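Local structure of polymerase X (2W9M) at residues A[13-16]-A[17-21]; A[297-301]-A[302-306]; A[341-344]-A[345-348]; A[373-376]-A[377-380]; A[499-502]-A[503-506]. The protein probably catalyses template-directed addition of deoxynucleotides to DNA as a family X repair polymerase, and carries a zinc-binding PHP domain joined to the polymerase part. All coordinates share one frame; numbering follows the deposited sequence.

Contact 1. Residues A[13-16]-A[17-21]; sequences LVHA and LERTA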
loop_
_atom_site.group_PDB
_atom_site.type_symbol
_atom_site.label_atom_id
_atom_site.label_comp_id
_atom_site.label_asym_id
_atom_site.label_seq_id
_atom_site.Cartn_x
_atom_site.Cartn_y
_atom_site.Cartn_z
ATOM N N LEU A 13 -14.759 -23.975 17.861
ATOM C CA LEU A 13 -14.958 -22.751 18.631
ATOM C C LEU A 13 -13.744 -22.485 19.518
ATOM O O LEU A 13 -13.288 -21.346 19.649
ATOM C CB LEU A 13 -16.217 -22.860 19.497
ATOM C CG LEU A 13 -17.506 -23.353 18.834
ATOM C CD1 LEU A 13 -18.642 -23.431 19.847
ATOM C CD2 LEU A 13 -17.893 -22.467 17.661
ATOM N N VAL A 14 -13.221 -23.541 20.131
ATOM C CA VAL A 14 -12.043 -23.409 20.973
ATOM C C VAL A 14 -10.869 -22.858 20.168
ATOM O O VAL A 14 -10.061 -22.087 20.684
ATOM C CB VAL A 14 -11.643 -24.752 21.611
ATOM C CG1 VAL A 14 -10.466 -24.558 22.547
ATOM C CG2 VAL A 14 -12.814 -25.351 22.359
ATOM N N HIS A 15 -10.789 -23.246 18.898
ATOM C CA HIS A 15 -9.681 -22.838 18.036
ATOM C C HIS A 15 -9.773 -21.363 17.644
ATOM O O HIS A 15 -8.771 -20.648 17.636
ATOM C CB HIS A 15 -9.634 -23.708 16.780
ATOM C CG HIS A 15 -8.264 -23.842 16.196
ATOM N ND1 HIS A 15 -7.400 -22.775 16.071
ATOM C CD2 HIS A 15 -7.607 -24.918 15.702
ATOM C CE1 HIS A 15 -6.269 -23.189 15.529
ATOM N NE2 HIS A 15 -6.369 -24.484 15.293
ATOM N N ALA A 16 -10.976 -20.916 17.306
ATOM C CA ALA A 16 -11.207 -19.511 16.993
ATOM C C ALA A 16 -10.915 -18.640 18.209
ATOM O O ALA A 16 -10.279 -17.595 18.091
ATOM C CB ALA A 16 -12.635 -19.296 16.514
ATOM N N LEU A 17 -11.379 -19.077 19.377
ATOM C CA LEU A 17 -11.114 -18.360 20.624
ATOM C C LEU A 17 -9.620 -18.295 20.905
ATOM O O LEU A 17 -9.117 -17.280 21.379
ATOM C CB LEU A 17 -11.842 -19.017 21.802
ATOM C CG LEU A 17 -13.370 -18.897 21.815
ATOM C CD1 LEU A 17 -13.977 -19.708 22.950
ATOM C CD2 LEU A 17 -13.791 -17.441 21.909
ATOM N N GLU A 18 -8.917 -19.384 20.605
ATOM C CA GLU A 18 -7.471 -19.453 20.799
ATOM C C GLU A 18 -6.696 -18.663 19.747
ATOM O O GLU A 18 -5.560 -18.256 19.984
ATOM C CB GLU A 18 -6.998 -20.909 20.810
ATOM C CG GLU A 18 -7.105 -21.584 22.170
ATOM C CD GLU A 18 -7.051 -23.102 22.085
ATOM O OE1 GLU A 18 -7.607 -23.670 21.118
ATOM O OE2 GLU A 18 -6.460 -23.728 22.993
ATOM N N ARG A 19 -7.308 -18.451 18.585
ATOM C CA ARG A 19 -6.653 -17.703 17.517
ATOM C C ARG A 19 -6.814 -16.196 17.717
ATOM O O ARG A 19 -6.015 -15.410 17.208
ATOM C CB ARG A 19 -7.188 -18.122 16.144
ATOM C CG ARG A 19 -6.321 -17.656 14.976
ATOM C CD ARG A 19 -6.819 -18.196 13.642
ATOM N NE ARG A 19 -6.858 -19.658 13.605
ATOM C CZ ARG A 19 -7.976 -20.381 13.553
ATOM N NH1 ARG A 19 -9.160 -19.781 13.526
ATOM N NH2 ARG A 19 -7.908 -21.706 13.522
ATOM N N THR A 20 -7.845 -15.805 18.464
ATOM C CA THR A 20 -8.108 -14.398 18.761
ATOM C C THR A 20 -7.167 -13.854 19.835
ATOM O O THR A 20 -6.761 -12.691 19.788
ATOM C CB THR A 20 -9.560 -14.174 19.225
ATOM O OG1 THR A 20 -10.461 -14.891 18.370
ATOM C CG2 THR A 20 -9.905 -12.689 19.200
ATOM N N ALA A 21 -6.833 -14.692 20.809
ATOM C CA ALA A 21 -5.902 -14.295 21.855
ATOM C C ALA A 21 -4.506 -14.159 21.268
ATOM O O ALA A 21 -3.757 -13.261 21.639
ATOM C CB ALA A 21 -5.912 -15.303 23.004
#

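Contact 2. Residues A[297-301]-A[302-306]; sequences PFRPA and EYREP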
loop_
_atom_site.group_PDB
_atom_site.type_symbol
_atom_site.label_atom_id
_atom_site.label_comp_id
_atom_site.label_asym_id
_atom_site.label_seq_id
_atom_site.Cartn_x
_atom_site.Cartn_y
_atom_site.Cartn_z
ATOM N N PRO A 297 3.934 13.048 -31.045
ATOM C CA PRO A 297 4.338 13.652 -29.769
ATOM C C PRO A 297 4.743 12.569 -28.778
ATOM O O PRO A 297 4.070 11.543 -28.691
ATOM C CB PRO A 297 3.054 14.335 -29.292
ATOM C CG PRO A 297 1.953 13.573 -29.993
ATOM C CD PRO A 297 2.522 13.327 -31.352
ATOM N N PHE A 298 5.830 12.787 -28.044
ATOM C CA PHE A 298 6.286 11.801 -27.074
ATOM C C PHE A 298 5.232 11.599 -26.000
ATOM O O PHE A 298 4.727 12.566 -25.430
ATOM C CB PHE A 298 7.608 12.227 -26.433
ATOM C CG PHE A 298 8.227 11.167 -25.569
ATOM C CD1 PHE A 298 9.163 10.289 -26.088
ATOM C CD2 PHE A 298 7.873 11.045 -24.238
ATOM C CE1 PHE A 298 9.737 9.306 -25.297
ATOM C CE2 PHE A 298 8.445 10.067 -23.439
ATOM C CZ PHE A 298 9.375 9.196 -23.971
ATOM N N ARG A 299 4.901 10.339 -25.737
ATOM C CA ARG A 299 3.893 9.990 -24.739
ATOM C C ARG A 299 4.548 9.283 -23.555
ATOM O O ARG A 299 4.955 8.123 -23.663
ATOM C CB ARG A 299 2.811 9.106 -25.365
ATOM C CG ARG A 299 1.683 8.700 -24.431
ATOM C CD ARG A 299 0.561 8.020 -25.212
ATOM N NE ARG A 299 -0.523 7.549 -24.352
ATOM C CZ ARG A 299 -1.611 6.922 -24.795
ATOM N NH1 ARG A 299 -1.763 6.688 -26.090
ATOM N NH2 ARG A 299 -2.548 6.525 -23.944
ATOM N N PRO A 300 4.656 9.989 -22.417
ATOM C CA PRO A 300 5.344 9.493 -21.217
ATOM C C PRO A 300 4.756 8.172 -20.724
ATOM O O PRO A 300 3.541 7.985 -20.789
ATOM C CB PRO A 300 5.094 10.599 -20.185
ATOM C CG PRO A 300 4.792 11.819 -20.992
ATOM C CD PRO A 300 4.075 11.327 -22.209
ATOM N N ALA A 301 5.609 7.274 -20.234
ATOM C CA ALA A 301 5.165 5.959 -19.775
ATOM C C ALA A 301 4.058 6.053 -18.727
ATOM O O ALA A 301 3.252 5.133 -18.588
ATOM C CB ALA A 301 6.343 5.154 -19.234
ATOM N N GLU A 302 4.026 7.163 -17.995
ATOM C CA GLU A 302 2.998 7.375 -16.982
ATOM C C GLU A 302 1.607 7.457 -17.599
ATOM O O GLU A 302 0.613 7.163 -16.935
ATOM C CB GLU A 302 3.260 8.660 -16.190
ATOM C CG GLU A 302 4.562 8.686 -15.414
ATOM C CD GLU A 302 5.647 9.477 -16.117
ATOM O OE1 GLU A 302 5.732 9.401 -17.361
ATOM O OE2 GLU A 302 6.414 10.177 -15.420
ATOM N N TYR A 303 1.542 7.861 -18.868
ATOM C CA TYR A 303 0.264 8.120 -19.532
ATOM C C TYR A 303 -0.119 7.083 -20.588
ATOM O O TYR A 303 -0.908 7.377 -21.486
ATOM C CB TYR A 303 0.273 9.507 -20.178
ATOM C CG TYR A 303 0.511 10.647 -19.215
ATOM C CD1 TYR A 303 1.205 11.784 -19.613
ATOM C CD2 TYR A 303 0.046 10.587 -17.909
ATOM C CE1 TYR A 303 1.420 12.832 -18.736
ATOM C CE2 TYR A 303 0.260 11.630 -17.021
ATOM C CZ TYR A 303 0.946 12.746 -17.439
ATOM O OH TYR A 303 1.157 13.777 -16.556
ATOM N N ARG A 304 0.424 5.874 -20.482
ATOM C CA ARG A 304 0.193 4.853 -21.503
ATOM C C ARG A 304 -0.853 3.814 -21.116
ATOM O O ARG A 304 -0.799 2.675 -21.574
ATOM C CB ARG A 304 1.504 4.167 -21.888
ATOM C CG ARG A 304 2.534 5.119 -22.462
ATOM C CD ARG A 304 3.828 4.410 -22.818
ATOM N NE ARG A 304 4.871 5.369 -23.168
ATOM C CZ ARG A 304 6.116 5.040 -23.497
ATOM N NH1 ARG A 304 6.485 3.765 -23.529
ATOM N NH2 ARG A 304 6.993 5.992 -23.794
ATOM N N GLU A 305 -1.807 4.210 -20.280
ATOM C CA GLU A 305 -2.938 3.352 -19.940
ATOM C C GLU A 305 -4.114 3.685 -20.849
ATOM O O GLU A 305 -4.172 4.775 -21.416
ATOM C CB GLU A 305 -3.358 3.564 -18.484
ATOM C CG GLU A 305 -2.223 3.527 -17.485
ATOM C CD GLU A 305 -1.617 2.148 -17.331
ATOM O OE1 GLU A 305 -2.329 1.144 -17.548
ATOM O OE2 GLU A 305 -0.422 2.067 -16.982
ATOM N N PRO A 306 -5.065 2.752 -20.987
ATOM C CA PRO A 306 -6.257 3.032 -21.796
ATOM C C PRO A 306 -6.975 4.315 -21.369
ATOM O O PRO A 306 -7.374 5.104 -22.223
ATOM C CB PRO A 306 -7.144 1.811 -21.542
ATOM C CG PRO A 306 -6.186 0.719 -21.186
ATOM C CD PRO A 306 -5.061 1.378 -20.450
#

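Contact 3. Residues A[341-344]-A[345-348]; sequences GASI and REMA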
loop_
_atom_site.group_PDB
_atom_site.type_symbol
_atom_site.label_atom_id
_atom_site.label_comp_id
_atom_site.label_asym_id
_atom_site.label_seq_id
_atom_site.Cartn_x
_atom_site.Cartn_y
_atom_site.Cartn_z
ATOM N N GLY A 341 5.454 -0.846 14.789
ATOM C CA GLY A 341 6.554 -1.633 15.320
ATOM C C GLY A 341 7.724 -0.812 15.834
ATOM O O GLY A 341 8.714 -1.360 16.318
ATOM N N ALA A 342 7.614 0.507 15.725
ATOM C CA ALA A 342 8.673 1.398 16.168
ATOM C C ALA A 342 8.112 2.533 17.021
ATOM O O ALA A 342 6.923 2.840 16.955
ATOM C CB ALA A 342 9.432 1.953 14.969
ATOM N N SER A 343 8.973 3.147 17.825
ATOM C CA SER A 343 8.571 4.290 18.632
ATOM C C SER A 343 8.403 5.496 17.726
ATOM O O SER A 343 8.846 5.483 16.580
ATOM C CB SER A 343 9.630 4.593 19.688
ATOM O OG SER A 343 10.785 5.159 19.088
ATOM N N ILE A 344 7.768 6.540 18.246
ATOM C CA ILE A 344 7.597 7.782 17.502
ATOM C C ILE A 344 8.945 8.413 17.152
ATOM O O ILE A 344 9.098 9.008 16.084
ATOM C CB ILE A 344 6.729 8.796 18.283
ATOM C CG1 ILE A 344 5.309 8.256 18.460
ATOM C CG2 ILE A 344 6.693 10.142 17.571
ATOM C CD1 ILE A 344 4.376 9.223 19.159
ATOM N N ARG A 345 9.923 8.276 18.046
ATOM C CA ARG A 345 11.250 8.834 17.799
ATOM C C ARG A 345 11.944 8.135 16.630
ATOM O O ARG A 345 12.502 8.798 15.760
ATOM C CB ARG A 345 12.134 8.787 19.054
ATOM C CG ARG A 345 13.487 9.485 18.866
ATOM C CD ARG A 345 14.453 9.261 20.027
ATOM N NE ARG A 345 14.280 10.226 21.113
ATOM C CZ ARG A 345 13.616 9.977 22.239
ATOM N NH1 ARG A 345 13.054 8.790 22.436
ATOM N NH2 ARG A 345 13.512 10.916 23.173
ATOM N N GLU A 346 11.908 6.804 16.612
ATOM C CA GLU A 346 12.519 6.040 15.526
ATOM C C GLU A 346 11.893 6.428 14.185
ATOM O O GLU A 346 12.596 6.613 13.192
ATOM C CB GLU A 346 12.375 4.533 15.760
ATOM C CG GLU A 346 12.836 4.054 17.130
ATOM C CD GLU A 346 12.693 2.548 17.311
ATOM O OE1 GLU A 346 11.903 2.119 18.182
ATOM O OE2 GLU A 346 13.367 1.791 16.576
ATOM N N MET A 347 10.568 6.553 14.166
ATOM C CA MET A 347 9.848 6.948 12.957
ATOM C C MET A 347 10.231 8.358 12.510
ATOM O O MET A 347 10.507 8.582 11.334
ATOM C CB MET A 347 8.333 6.836 13.155
ATOM C CG MET A 347 7.846 5.414 13.418
ATOM S SD MET A 347 7.934 4.364 11.949
ATOM C CE MET A 347 6.619 5.059 10.960
ATOM N N ALA A 348 10.261 9.305 13.444
ATOM C CA ALA A 348 10.654 10.676 13.118
ATOM C C ALA A 348 12.085 10.749 12.581
ATOM O O ALA A 348 12.333 11.373 11.551
ATOM C CB ALA A 348 10.484 11.587 14.324
#

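Contact 4. Residues A[373-376]-A[377-380]; sequences GLTI and ERLR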
loop_
_atom_site.group_PDB
_atom_site.type_symbol
_atom_site.label_atom_id
_atom_site.label_comp_id
_atom_site.label_asym_id
_atom_site.label_seq_id
_atom_site.Cartn_x
_atom_site.Cartn_y
_atom_site.Cartn_z
ATOM N N GLY A 373 -5.829 0.204 19.533
ATOM C CA GLY A 373 -6.240 1.591 19.433
ATOM C C GLY A 373 -6.109 2.334 20.750
ATOM O O GLY A 373 -6.142 1.733 21.817
ATOM N N LEU A 374 -5.973 3.653 20.667
ATOM C CA LEU A 374 -5.767 4.489 21.839
ATOM C C LEU A 374 -7.067 4.985 22.472
ATOM O O LEU A 374 -7.888 5.610 21.812
ATOM C CB LEU A 374 -4.894 5.690 21.480
ATOM C CG LEU A 374 -3.385 5.469 21.452
ATOM C CD1 LEU A 374 -3.015 4.495 20.354
ATOM C CD2 LEU A 374 -2.653 6.787 21.263
ATOM N N THR A 375 -7.243 4.702 23.759
ATOM C CA THR A 375 -8.292 5.332 24.546
ATOM C C THR A 375 -7.991 6.826 24.635
ATOM O O THR A 375 -6.909 7.269 24.241
ATOM C CB THR A 375 -8.343 4.752 25.968
ATOM O OG1 THR A 375 -7.031 4.784 26.551
ATOM C CG2 THR A 375 -8.842 3.313 25.941
ATOM N N ILE A 376 -8.934 7.607 25.151
ATOM C CA ILE A 376 -8.703 9.040 25.315
ATOM C C ILE A 376 -7.510 9.301 26.234
ATOM O O ILE A 376 -6.672 10.152 25.951
ATOM C CB ILE A 376 -9.951 9.770 25.857
ATOM C CG1 ILE A 376 -11.056 9.779 24.802
ATOM C CG2 ILE A 376 -9.608 11.197 26.259
ATOM C CD1 ILE A 376 -12.320 10.489 25.239
ATOM N N GLU A 377 -7.436 8.551 27.329
ATOM C CA GLU A 377 -6.357 8.704 28.303
ATOM C C GLU A 377 -4.981 8.354 27.734
ATOM O O GLU A 377 -3.999 9.044 28.004
ATOM C CB GLU A 377 -6.654 7.880 29.562
ATOM C CG GLU A 377 -7.576 6.687 29.324
ATOM C CD GLU A 377 -9.040 7.090 29.179
ATOM O OE1 GLU A 377 -9.458 8.067 29.837
ATOM O OE2 GLU A 377 -9.774 6.431 28.408
ATOM N N ARG A 378 -4.908 7.284 26.949
ATOM C CA ARG A 378 -3.649 6.912 26.310
ATOM C C ARG A 378 -3.237 7.921 25.239
ATOM O O ARG A 378 -2.048 8.155 25.016
ATOM C CB ARG A 378 -3.733 5.514 25.704
ATOM C CG ARG A 378 -3.633 4.389 26.711
ATOM C CD ARG A 378 -3.575 3.056 25.996
ATOM N NE ARG A 378 -2.319 2.893 25.270
ATOM C CZ ARG A 378 -2.219 2.363 24.055
ATOM N NH1 ARG A 378 -3.306 1.957 23.409
ATOM N NH2 ARG A 378 -1.030 2.253 23.481
ATOM N N LEU A 379 -4.221 8.511 24.569
ATOM C CA LEU A 379 -3.940 9.557 23.595
ATOM C C LEU A 379 -3.306 10.765 24.276
ATOM O O LEU A 379 -2.389 11.380 23.736
ATOM C CB LEU A 379 -5.214 9.983 22.866
ATOM C CG LEU A 379 -5.016 11.135 21.878
ATOM C CD1 LEU A 379 -4.135 10.691 20.717
ATOM C CD2 LEU A 379 -6.350 11.650 21.372
ATOM N N ARG A 380 -3.799 11.106 25.465
ATOM C CA ARG A 380 -3.253 12.242 26.198
ATOM C C ARG A 380 -1.806 11.966 26.582
ATOM O O ARG A 380 -0.962 12.862 26.543
ATOM C CB ARG A 380 -4.101 12.572 27.428
ATOM C CG ARG A 380 -5.582 12.793 27.121
ATOM C CD ARG A 380 -6.147 14.017 27.839
ATOM N NE ARG A 380 -5.891 14.006 29.280
ATOM C CZ ARG A 380 -4.851 14.600 29.863
ATOM N NH1 ARG A 380 -3.959 15.247 29.127
ATOM N NH2 ARG A 380 -4.700 14.545 31.181
#

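Contact 5. Residues A[499-502]-A[503-506]; sequences WREA and LRWR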
loop_
_atom_site.group_PDB
_atom_site.type_symbol
_atom_site.label_atom_id
_atom_site.label_comp_id
_atom_site.label_asym_id
_atom_site.label_seq_id
_atom_site.Cartn_x
_atom_site.Cartn_y
_atom_site.Cartn_z
ATOM N N TRP A 499 -5.913 5.554 -8.701
ATOM C CA TRP A 499 -5.421 6.635 -9.556
ATOM C C TRP A 499 -6.441 7.007 -10.626
ATOM O O TRP A 499 -6.440 8.128 -11.126
ATOM C CB TRP A 499 -4.064 6.300 -10.186
ATOM C CG TRP A 499 -4.101 5.193 -11.197
ATOM C CD1 TRP A 499 -3.827 3.876 -10.976
ATOM C CD2 TRP A 499 -4.425 5.305 -12.591
ATOM N NE1 TRP A 499 -3.965 3.159 -12.140
ATOM C CE2 TRP A 499 -4.330 4.012 -13.145
ATOM C CE3 TRP A 499 -4.789 6.369 -13.419
ATOM C CZ2 TRP A 499 -4.585 3.759 -14.492
ATOM C CZ3 TRP A 499 -5.039 6.115 -14.754
ATOM C CH2 TRP A 499 -4.936 4.820 -15.277
ATOM N N ARG A 500 -7.318 6.068 -10.965
ATOM C CA ARG A 500 -8.355 6.332 -11.953
ATOM C C ARG A 500 -9.351 7.356 -11.443
ATOM O O ARG A 500 -9.786 8.223 -12.189
ATOM C CB ARG A 500 -9.069 5.041 -12.354
ATOM C CG ARG A 500 -8.231 4.147 -13.246
ATOM C CD ARG A 500 -8.698 2.706 -13.204
ATOM N NE ARG A 500 -7.690 1.812 -13.763
ATOM C CZ ARG A 500 -6.680 1.301 -13.066
ATOM N NH1 ARG A 500 -6.546 1.593 -11.779
ATOM N NH2 ARG A 500 -5.803 0.500 -13.655
ATOM N N GLU A 501 -9.710 7.258 -10.168
ATOM C CA GLU A 501 -10.634 8.216 -9.567
ATOM C C GLU A 501 -9.955 9.559 -9.302
ATOM O O GLU A 501 -10.585 10.610 -9.412
ATOM C CB GLU A 501 -11.237 7.655 -8.283
ATOM C CG GLU A 501 -12.056 6.387 -8.490
ATOM C CD GLU A 501 -13.269 6.603 -9.383
ATOM O OE1 GLU A 501 -13.591 7.772 -9.692
ATOM O OE2 GLU A 501 -13.904 5.601 -9.774
ATOM N N ALA A 502 -8.671 9.518 -8.961
ATOM C CA ALA A 502 -7.875 10.730 -8.785
ATOM C C ALA A 502 -7.745 11.499 -10.098
ATOM O O ALA A 502 -7.755 12.726 -10.112
ATOM C CB ALA A 502 -6.500 10.385 -8.240
ATOM N N LEU A 503 -7.611 10.765 -11.199
ATOM C CA LEU A 503 -7.531 11.370 -12.525
ATOM C C LEU A 503 -8.800 12.157 -12.834
ATOM O O LEU A 503 -8.741 13.253 -13.380
ATOM C CB LEU A 503 -7.304 10.295 -13.597
ATOM C CG LEU A 503 -7.196 10.773 -15.048
ATOM C CD1 LEU A 503 -6.053 11.758 -15.213
ATOM C CD2 LEU A 503 -7.023 9.590 -15.986
ATOM N N ARG A 504 -9.947 11.591 -12.471
ATOM C CA ARG A 504 -11.232 12.234 -12.724
ATOM C C ARG A 504 -11.478 13.452 -11.838
ATOM O O ARG A 504 -12.214 14.359 -12.218
ATOM C CB ARG A 504 -12.375 11.229 -12.547
ATOM C CG ARG A 504 -12.491 10.219 -13.675
ATOM C CD ARG A 504 -13.582 9.191 -13.408
ATOM N NE ARG A 504 -14.919 9.779 -13.399
ATOM C CZ ARG A 504 -15.756 9.728 -12.366
ATOM N NH1 ARG A 504 -15.401 9.110 -11.250
ATOM N NH2 ARG A 504 -16.957 10.285 -12.451
ATOM N N TRP A 505 -10.867 13.468 -10.656
ATOM C CA TRP A 505 -11.152 14.497 -9.654
ATOM C C TRP A 505 -9.991 15.459 -9.411
ATOM O O TRP A 505 -10.054 16.288 -8.500
ATOM C CB TRP A 505 -11.553 13.847 -8.323
ATOM C CG TRP A 505 -12.958 13.332 -8.286
ATOM C CD1 TRP A 505 -13.405 12.126 -8.743
ATOM C CD2 TRP A 505 -14.106 14.008 -7.754
ATOM N NE1 TRP A 505 -14.760 12.009 -8.531
ATOM C CE2 TRP A 505 -15.215 13.155 -7.924
ATOM C CE3 TRP A 505 -14.304 15.255 -7.147
ATOM C CZ2 TRP A 505 -16.500 13.505 -7.515
ATOM C CZ3 TRP A 505 -15.577 15.603 -6.740
ATOM C CH2 TRP A 505 -16.660 14.732 -6.925
ATOM N N ARG A 506 -8.943 15.356 -10.224
ATOM C CA ARG A 506 -7.730 16.148 -10.016
ATOM C C ARG A 506 -7.955 17.657 -9.992
ATOM O O ARG A 506 -7.136 18.399 -9.449
ATOM C CB ARG A 506 -6.646 15.797 -11.043
ATOM C CG ARG A 506 -7.136 15.599 -12.470
ATOM C CD ARG A 506 -5.968 15.695 -13.443
ATOM N NE ARG A 506 -5.800 17.060 -13.929
ATOM C CZ ARG A 506 -4.626 17.649 -14.127
ATOM N NH1 ARG A 506 -3.505 16.996 -13.860
ATOM N NH2 ARG A 506 -4.573 18.896 -14.577
#

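Contact 1. Residues A[13-16]-A[17-21]
Thr20 reaches back one turn to Ala16 within helix 10-26, the first helix of the N-terminal helix-hairpin-helix region of this family X polymerase. The packed side of the contact centres on the carbonyl of Ala16. Thr20 OG1 donates to Ala16 O at 2.7 Å, and Thr20 N reaches the same oxygen at 3.0 Å from the other face of the carbonyl plane, so one acceptor is gripped twice and the hydroxyl is satisfied inside its own helix. With chi1 at -45°, OG1 sits beside the backbone N, which brings it over the preceding turn. Leu17 N bonds to Leu13 O with a nearly straight N-H, 168°, and the leucine lies against Tyr37 and Leu44 of helix 34-45. Val14 and Glu18 run side by side along the same neighbour, CG1 of Val14 lying 3.3 Å from OE1 of Glu18, an apolar methyl against a carboxylate. Phe82 touches Ala16, Leu17 and Thr20, while Leu13 and Ala16 meet Phe76 of helix 67-79; this side is therefore buried against neighbouring helices and the loop at Phe82.

The solvent side is looser and belongs to His15 and Arg19, both exposed. Their flat groups are inclined by only 26°. Arg19 NH2 stands over one face of the imidazole, 2.8 Å from His15 ND1, at an angle too poor for a hydrogen bond.

Contact 2. Residues A[297-301]-A[302-306]
The chain runs extended through Arg299 and Pro300, then turns tightly at Ala301 and Glu302, and Tyr303 N closes the turn on Pro300 O at 2.8 Å. Folding back brings two arginines past each other in opposite directions, each binding a backbone carbonyl across the turn. Arg304 approaches Arg299 O side-on: NE at 2.8 Å and NH2 at 3.0 Å share the oxygen, which lies in the guanidinium plane. Ala301 CB sits over one face of that group. Arg299, stretched out with CG anti to the backbone N (chi1 -179°), does the same to Tyr303 O, with NE at 2.9 Å and NH2 at 3.1 Å. Pro300 CG packs against Tyr303 CD1 at 3.8 Å. Outside the turn, Arg299 pairs with Asp309, and Arg304 NH1 meets Ser251 and Glu287. Replacing Arg304 by an alanine would probably leave Arg299 O without its two donors and Glu287 without its charged mate. The two guanidinium planes stand 80° apart and their NE atoms 5.9 Å, so the like charges do not touch. Each arginine thus serves a carbonyl and an acidic partner, consistent with a loop held largely by polar bonds beside thumb helices 253-264 and 287-293.

Contact 3. Residues A[341-344]-A[345-348]
Ser343 and Glu346 exchange bonds at the start of helix 344-353. Among the hydrogen bonds, Glu346 N donates to Ser343 OG at 3.2 Å, almost straight at 171°. In return, Ser343 N donates to Glu346 OE1 at 3.1 Å, reaching that oxygen from above the carboxylate plane. The hydroxyl stands between the backbone N and the carbonyl carbon (chi1 72°), and from there it faces the first turn. Ser343 OG also makes a weak 3.4 Å bond to Glu346 OE1. Regular helical bonding begins with Met347 N to Ser343 O and Ala348 N to Ile344 O.

The apolar contacts fall to Ala342. Its CB rests 4.0 Å from Glu346 CB and 4.1 Å from Met347 CG, tucking the residue ahead of the cap under the helix start. Met347, bent at chi2 and chi3, carries its far end off toward Leu359 and Ala517. Ile344 turns from the cap toward Ile386 and Leu389 of helix 376-391.

Reciprocal side-chain and backbone bonds of this kind define a capping box. Here it starts the helix that follows strand 329-333 in the PHP domain, with Gly341 backbone-bonded to His518, a zinc ligand, and the Met347 side chain about 6 Å from that of zinc-binding His334.

Contact 4. Residues A[373-376]-A[377-380]
Turned to a chi1 of 51°, the Thr375 hydroxyl is flanked by N and C of its own backbone, and OG1 there meets Arg378 across the first turn of helix 376-391. Arg378 leaves its backbone with CG anti to the carbonyl carbon and then bends at chi3 (69°), which folds the guanidinium back toward Gly373 and Leu374. The capping bond itself, Arg378 N to Thr375 OG1, is weak at 3.3 Å. Arg378 CG also lies 3.4 Å from that oxygen, so the aliphatic part of the arginine passes close by the hydroxyl. Leu379 N to Thr375 O, at 3.0 Å, and Arg380 N to Ile376 O, at 3.1 Å, carry the helix onward.

Leu374 and Arg378 meet at about a right angle, the leucine CG standing 4.0 Å above one face of the guanidinium and offset toward its rim. Arg378 NH2 bonds to the backbone O of Trp337, so the group is anchored beyond the turn as well. On the buried side, Leu374 CD2 approaches Leu379 CD1 at 4.2 Å, and Leu379 goes on to Val416. Glu377, bent at chi2, brings OE2 to 3.3 Å from Thr375 CB and crosses the threonine at a slant.

A threonine N-cap thus begins the helix after strand 358-364 in the PHP domain, where Leu374 is backbone-bonded to His364, a ligand of one of the zinc ions.

Contact 5. Residues A[499-502]-A[503-506]
This is a local side-chain contact along the short helix 499-505, the crossover helix of a beta-alpha-beta unit between strands 485-489 and 511-514 of the parallel PHP sheet. Leu503 N bonds to Trp499 O at 2.9 Å, whereas Arg504 N to Arg500 O and Trp505 N to Glu501 O are weak. Trp499 and Leu503 point the same way from one side of the helix, with CD2 of Leu503 at the indole edge, 4.2 Å from CZ3 of Trp499. Arg500 lies against the indole, Trp499 CZ2 standing 3.5 Å above the centre of its guanidinium plane, and the ring of His308 meets the indole with its plane nearly parallel. Arg500 is tied in turn to Asp498 and Glu193.

On another side of the helix, Glu501 and Arg504, about one turn apart, form a salt bridge. Glu501 bends at chi2 (-63°), which brings its carboxylate alongside the arginine. Arg504 NH2 has a second acidic partner in Asp473, so the guanidinium bridges two carboxylates. Were Glu501 replaced by an alanine, Arg504 NH1 would probably lose this mate, with Asp473 left to hold the guanidinium. The carboxylate and guanidinium planes stand 84° apart; Glu501 OE1 nonetheless lies in the arginine plane, and its syn lone pair takes Arg504 NH1 at 2.7 Å.

In the fold
Along the chain the contacts follow in series, from the N-terminal helix of contact 1, through the thumb-region loop of contact 2, to contacts 3, 4 and 5 on helices of the PHP domain with its seven-stranded parallel sheet. Contacts 3 and 4 begin the helices that follow its first two strands; their centres are about 18 Å apart, close to the zinc ligands. Contact 5 lies on the helix before the last strand, about 33 Å from contact 3 between centres. Contact 2 touches contact 5, Glu305 CG meeting Trp499 CH2 at 3.7 Å, so polymerase and PHP parts meet there. Contacts 1 and 2, about 51 Å apart between centres, lie on opposite sides of the chain's centre, in keeping with an extended polymerase.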